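5-carboxymethyl-2-hydroxymuconate semialdehyde dehydrogenase (Thermus thermophilus, PDB 2D4E) probably catalyses the NAD-dependent oxidation of 5-carboxymethyl-2-hydroxymuconate semialdehyde to the corresponding acid, as a member of the aldehyde dehydrogenase family. Local coordinates at residues E130-Y135 against P185-G190; E366-L371 against M403-E408. All coordinates share one frame; numbering follows the deposited sequence.

Contact 1. Residues E130-Y135 against P185-G190; sequences ENFAFY and PALAFG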
# COMPACT_ATOMS: atom_id res chain seq x y z
N GLU C 130 -21.45 -14.99 2.01
CA GLU C 130 -20.22 -14.34 2.46
C GLU C 130 -19.55 -13.53 1.35
O GLU C 130 -18.91 -12.51 1.61
CB GLU C 130 -19.23 -15.37 3.01
CG GLU C 130 -17.86 -14.79 3.36
CD GLU C 130 -16.93 -15.81 4.02
OE1 GLU C 130 -16.79 -16.93 3.49
OE2 GLU C 130 -16.33 -15.48 5.07
N ASN C 131 -19.68 -14.00 0.11
CA ASN C 131 -19.09 -13.29 -1.02
C ASN C 131 -19.66 -11.87 -1.07
O ASN C 131 -18.92 -10.91 -1.27
CB ASN C 131 -19.38 -14.02 -2.34
CG ASN C 131 -18.49 -15.24 -2.54
OD1 ASN C 131 -17.42 -15.36 -1.94
ND2 ASN C 131 -18.92 -16.15 -3.42
N PHE C 132 -20.97 -11.74 -0.88
CA PHE C 132 -21.60 -10.42 -0.90
C PHE C 132 -21.30 -9.61 0.36
O PHE C 132 -21.04 -8.41 0.28
CB PHE C 132 -23.12 -10.55 -1.09
CG PHE C 132 -23.53 -10.91 -2.49
CD1 PHE C 132 -23.73 -12.23 -2.86
CD2 PHE C 132 -23.66 -9.91 -3.45
CE1 PHE C 132 -24.06 -12.56 -4.18
CE2 PHE C 132 -23.99 -10.23 -4.77
CZ PHE C 132 -24.19 -11.56 -5.13
N ALA C 133 -21.34 -10.26 1.51
CA ALA C 133 -21.06 -9.57 2.76
C ALA C 133 -19.63 -9.05 2.75
O ALA C 133 -19.34 -7.96 3.27
CB ALA C 133 -21.27 -10.51 3.95
N PHE C 134 -18.74 -9.84 2.15
CA PHE C 134 -17.32 -9.50 2.06
C PHE C 134 -17.07 -8.27 1.19
O PHE C 134 -16.53 -7.26 1.65
CB PHE C 134 -16.55 -10.69 1.48
CG PHE C 134 -15.08 -10.45 1.29
CD1 PHE C 134 -14.24 -10.26 2.39
CD2 PHE C 134 -14.53 -10.42 0.02
CE1 PHE C 134 -12.88 -10.05 2.22
CE2 PHE C 134 -13.16 -10.20 -0.17
CZ PHE C 134 -12.33 -10.02 0.94
N TYR C 135 -17.47 -8.33 -0.08
CA TYR C 135 -17.26 -7.21 -0.98
C TYR C 135 -18.07 -5.97 -0.65
O TYR C 135 -17.76 -4.87 -1.10
CB TYR C 135 -17.49 -7.64 -2.43
CG TYR C 135 -16.33 -8.44 -2.97
CD1 TYR C 135 -16.43 -9.83 -3.13
CD2 TYR C 135 -15.13 -7.82 -3.29
CE1 TYR C 135 -15.35 -10.57 -3.60
CE2 TYR C 135 -14.04 -8.55 -3.76
CZ TYR C 135 -14.16 -9.93 -3.92
OH TYR C 135 -13.10 -10.64 -4.42
N PRO C 185 -18.16 -8.73 -6.49
CA PRO C 185 -17.22 -7.62 -6.70
C PRO C 185 -17.66 -6.69 -7.83
O PRO C 185 -17.53 -5.48 -7.73
CB PRO C 185 -15.89 -8.34 -6.99
CG PRO C 185 -16.31 -9.68 -7.53
CD PRO C 185 -17.50 -10.03 -6.66
N ALA C 186 -18.19 -7.27 -8.91
CA ALA C 186 -18.65 -6.47 -10.04
C ALA C 186 -19.62 -5.39 -9.58
O ALA C 186 -19.47 -4.22 -9.91
CB ALA C 186 -19.31 -7.36 -11.08
N LEU C 187 -20.62 -5.80 -8.80
CA LEU C 187 -21.63 -4.86 -8.30
C LEU C 187 -21.07 -3.89 -7.27
O LEU C 187 -21.38 -2.69 -7.30
CB LEU C 187 -22.80 -5.62 -7.68
CG LEU C 187 -23.68 -6.42 -8.64
CD1 LEU C 187 -24.74 -7.16 -7.84
CD2 LEU C 187 -24.33 -5.48 -9.66
N ALA C 188 -20.26 -4.40 -6.35
CA ALA C 188 -19.68 -3.54 -5.31
C ALA C 188 -18.85 -2.43 -5.93
O ALA C 188 -18.84 -1.30 -5.44
CB ALA C 188 -18.82 -4.37 -4.37
N PHE C 189 -18.16 -2.75 -7.02
CA PHE C 189 -17.30 -1.78 -7.68
C PHE C 189 -18.00 -0.87 -8.69
O PHE C 189 -17.34 -0.13 -9.43
CB PHE C 189 -16.11 -2.52 -8.28
CG PHE C 189 -15.29 -3.26 -7.24
CD1 PHE C 189 -14.59 -4.41 -7.57
CD2 PHE C 189 -15.25 -2.80 -5.93
CE1 PHE C 189 -13.86 -5.10 -6.61
CE2 PHE C 189 -14.52 -3.49 -4.96
CZ PHE C 189 -13.82 -4.63 -5.30
N GLY C 190 -19.32 -0.93 -8.72
CA GLY C 190 -20.08 -0.05 -9.60
C GLY C 190 -20.36 -0.49 -11.01
O GLY C 190 -20.74 0.35 -11.84
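Residues 130-135 and 185-190 of the cofactor-binding domain, which has a Rossmann-like fold, meet almost wholly through apolar contacts, without a hydrogen bond. Helix 175-188 is the connection between strands 166-169 and 193-196, neighbours in the parallel sheet, so it belongs to a beta-alpha-beta crossover; the end of helix 118-136 packs on its last turn, Asn131 and Phe132 also on earlier turns. The main interaction is a CH-pi contact. Pro185 CB lies 3.7 Å from the centroid of the Tyr135 ring and 10° off the ring normal, while Pro185 CD approaches Tyr135 CD1 on the same face at 3.7 Å. The opposite face is met by the ring edge of Phe134, whose CD2 is over the ring centre, so the phenol is held between a proline and an aromatic edge. Its chi1 of -76°, with CG anti to the carbonyl carbon, carries the ring across Pro185. The phenol oxygen makes a weak hydrogen bond with Gly487 N. A second aromatic, Phe189, crosses the tyrosine obliquely with ring planes at 89°, its CZ 4.0 Å from Tyr135 CD2; Leu492 and Tyr495 of helix 488-495 also touch this phenylalanine. An alanine in place of Tyr135 would remove the ring and would probably leave Pro185 and Phe189 poorly packed against helix 118-136. Closer to the backbone, the methyl of Ala188 rests 3.5 Å from Tyr135 O and 4.0 Å from Tyr135 CB. Just beyond, helix 175-188 ends in a Schellman motif with Gly190, at positive phi, as the C-prime residue and Gly190 N bonded to Leu187 O. One turn before Tyr135, Phe132 packs among Leu92, Ile95 and Ile99 of helix 85-101, and its ring edge reaches helix 175-188 through CE2, 4.4 Å from Leu187 CD1.

Contact 2. Residues E366-L371 against M403-E408; sequences EGARLL and MKIAQE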
# COMPACT_ATOMS: atom_id res chain seq x y z
N GLU C 366 -1.92 -46.80 -21.27
CA GLU C 366 -0.57 -46.24 -21.29
C GLU C 366 0.37 -46.81 -20.24
O GLU C 366 1.50 -46.34 -20.09
CB GLU C 366 -0.60 -44.71 -21.20
CG GLU C 366 -1.22 -44.13 -19.94
CD GLU C 366 -1.27 -42.60 -19.96
OE1 GLU C 366 -1.96 -42.01 -19.10
OE2 GLU C 366 -0.61 -41.98 -20.83
N GLY C 367 -0.08 -47.83 -19.51
CA GLY C 367 0.78 -48.44 -18.51
C GLY C 367 0.58 -48.05 -17.05
O GLY C 367 1.34 -48.50 -16.18
N ALA C 368 -0.42 -47.22 -16.76
CA ALA C 368 -0.66 -46.83 -15.38
C ALA C 368 -1.26 -48.01 -14.63
O ALA C 368 -2.07 -48.75 -15.18
CB ALA C 368 -1.62 -45.63 -15.34
N ARG C 369 -0.84 -48.19 -13.38
CA ARG C 369 -1.34 -49.28 -12.55
C ARG C 369 -2.60 -48.87 -11.79
O ARG C 369 -2.56 -48.01 -10.92
CB ARG C 369 -0.28 -49.71 -11.53
CG ARG C 369 0.98 -50.29 -12.12
CD ARG C 369 2.08 -50.33 -11.07
NE ARG C 369 1.58 -50.88 -9.82
CZ ARG C 369 2.06 -50.57 -8.62
NH1 ARG C 369 3.06 -49.70 -8.51
NH2 ARG C 369 1.54 -51.11 -7.53
N LEU C 370 -3.72 -49.50 -12.13
CA LEU C 370 -4.99 -49.20 -11.48
C LEU C 370 -5.04 -49.96 -10.16
O LEU C 370 -5.09 -51.19 -10.15
CB LEU C 370 -6.15 -49.62 -12.37
CG LEU C 370 -7.54 -49.41 -11.76
CD1 LEU C 370 -7.70 -47.95 -11.35
CD2 LEU C 370 -8.60 -49.81 -12.77
N LEU C 371 -5.04 -49.23 -9.05
CA LEU C 371 -5.07 -49.85 -7.72
C LEU C 371 -6.48 -49.97 -7.13
O LEU C 371 -6.72 -50.81 -6.26
CB LEU C 371 -4.17 -49.07 -6.76
CG LEU C 371 -2.71 -48.87 -7.20
CD1 LEU C 371 -1.97 -48.16 -6.09
CD2 LEU C 371 -2.05 -50.20 -7.51
N MET C 403 2.60 -39.20 -18.37
CA MET C 403 1.39 -39.86 -18.83
C MET C 403 0.26 -38.87 -19.07
O MET C 403 0.21 -37.80 -18.45
CB MET C 403 0.93 -40.92 -17.84
CG MET C 403 1.85 -42.12 -17.77
SD MET C 403 1.29 -43.33 -16.58
CE MET C 403 2.39 -44.72 -16.96
N LYS C 404 -0.65 -39.23 -19.97
CA LYS C 404 -1.78 -38.39 -20.30
C LYS C 404 -2.68 -38.14 -19.08
O LYS C 404 -3.18 -37.03 -18.91
CB LYS C 404 -2.59 -39.05 -21.43
CG LYS C 404 -3.72 -38.19 -21.98
CD LYS C 404 -4.50 -38.93 -23.07
CE LYS C 404 -3.64 -39.23 -24.29
NZ LYS C 404 -3.30 -37.99 -25.05
N ILE C 405 -2.87 -39.15 -18.24
CA ILE C 405 -3.71 -38.97 -17.06
C ILE C 405 -3.05 -38.07 -16.03
O ILE C 405 -3.69 -37.62 -15.08
CB ILE C 405 -4.09 -40.31 -16.37
CG1 ILE C 405 -2.83 -41.07 -15.95
CG2 ILE C 405 -4.95 -41.15 -17.30
CD1 ILE C 405 -3.11 -42.27 -15.06
N ALA C 406 -1.76 -37.82 -16.21
CA ALA C 406 -1.03 -36.95 -15.30
C ALA C 406 -0.97 -35.53 -15.88
O ALA C 406 -0.94 -34.55 -15.14
CB ALA C 406 0.38 -37.48 -15.09
N GLN C 407 -0.97 -35.44 -17.20
CA GLN C 407 -0.88 -34.16 -17.89
C GLN C 407 -2.21 -33.46 -18.17
O GLN C 407 -2.26 -32.23 -18.23
CB GLN C 407 -0.15 -34.34 -19.22
CG GLN C 407 1.34 -34.64 -19.10
CD GLN C 407 2.11 -33.47 -18.52
OE1 GLN C 407 2.00 -32.34 -19.01
NE2 GLN C 407 2.91 -33.74 -17.49
N GLU C 408 -3.28 -34.23 -18.33
CA GLU C 408 -4.57 -33.63 -18.65
C GLU C 408 -5.55 -33.66 -17.50
O GLU C 408 -5.59 -34.62 -16.73
CB GLU C 408 -5.18 -34.31 -19.87
CG GLU C 408 -4.28 -34.26 -21.10
CD GLU C 408 -4.97 -34.78 -22.36
OE1 GLU C 408 -4.27 -34.93 -23.38
OE2 GLU C 408 -6.20 -35.03 -22.33
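A Schellman motif closing helix 350-365, with Gly367 as its C-prime residue at positive phi, brings the chain round beside the start of helix 404-407, in the domain built on the mixed sheet. Hydrogen bonding rests on one carboxylate. Glu366 OE2 accepts from Lys404 N at 2.9 Å, and Glu366 OE1 accepts from Ile405 N at 3.1 Å; both bonds are nearly straight, 163° and 165°, and both use syn lone pairs. Two first-turn amides thus grip the two oxygens and fix the rotation of the group. The side chain gets there by taking the crowded chi1 position (61°), between backbone N and carbonyl carbon, and then running extended. Its place at the N-terminal end of a helix would be expected to favour the charged form. At the other end of the short helix, Glu408 OE2 adds a tie to helix 350-365 by a hydrogen bond with Tyr359 OH.

Van der Waals contacts of Met403 join the carboxylate and the turn backbone. Its extended side chain crosses Glu366 obliquely, with Met403 CB only 3.3 Å from Glu366 OE1, and carries its methyl to the turn, where Met403 CE lies 3.6 Å from Glu366 O. Farther on, strand 369-372 pairs with strand 395-398 at the edge of the sheet. Apolar packing centres on the methyl of Ala368, which faces the helix and touches two side chains: Met403 SD lies 3.9 Å from Ala368 CB, and Ile405 CD1 meets the same CB at 3.7 Å.

In the fold
Contact 1 and contact 2 lie on opposite sides of the chain's centre, 41 Å apart between centres and about 26 Å between nearest atoms, with no direct touch. They follow in series along the sequence: 130-135 against 185-190 closes before 366-371 against 403-408 opens. The first belongs to the cofactor-binding domain with the five-stranded parallel sheet, the second to the edge of the seven-stranded mixed sheet of what is, by family resemblance, the catalytic domain. Contact 1 is buried, and the Tyr135 side chain is about 12 Å from the bound NAD; contact 2, partly buried, is more peripheral, its centre 26 Å from that of the chain against 16 Å.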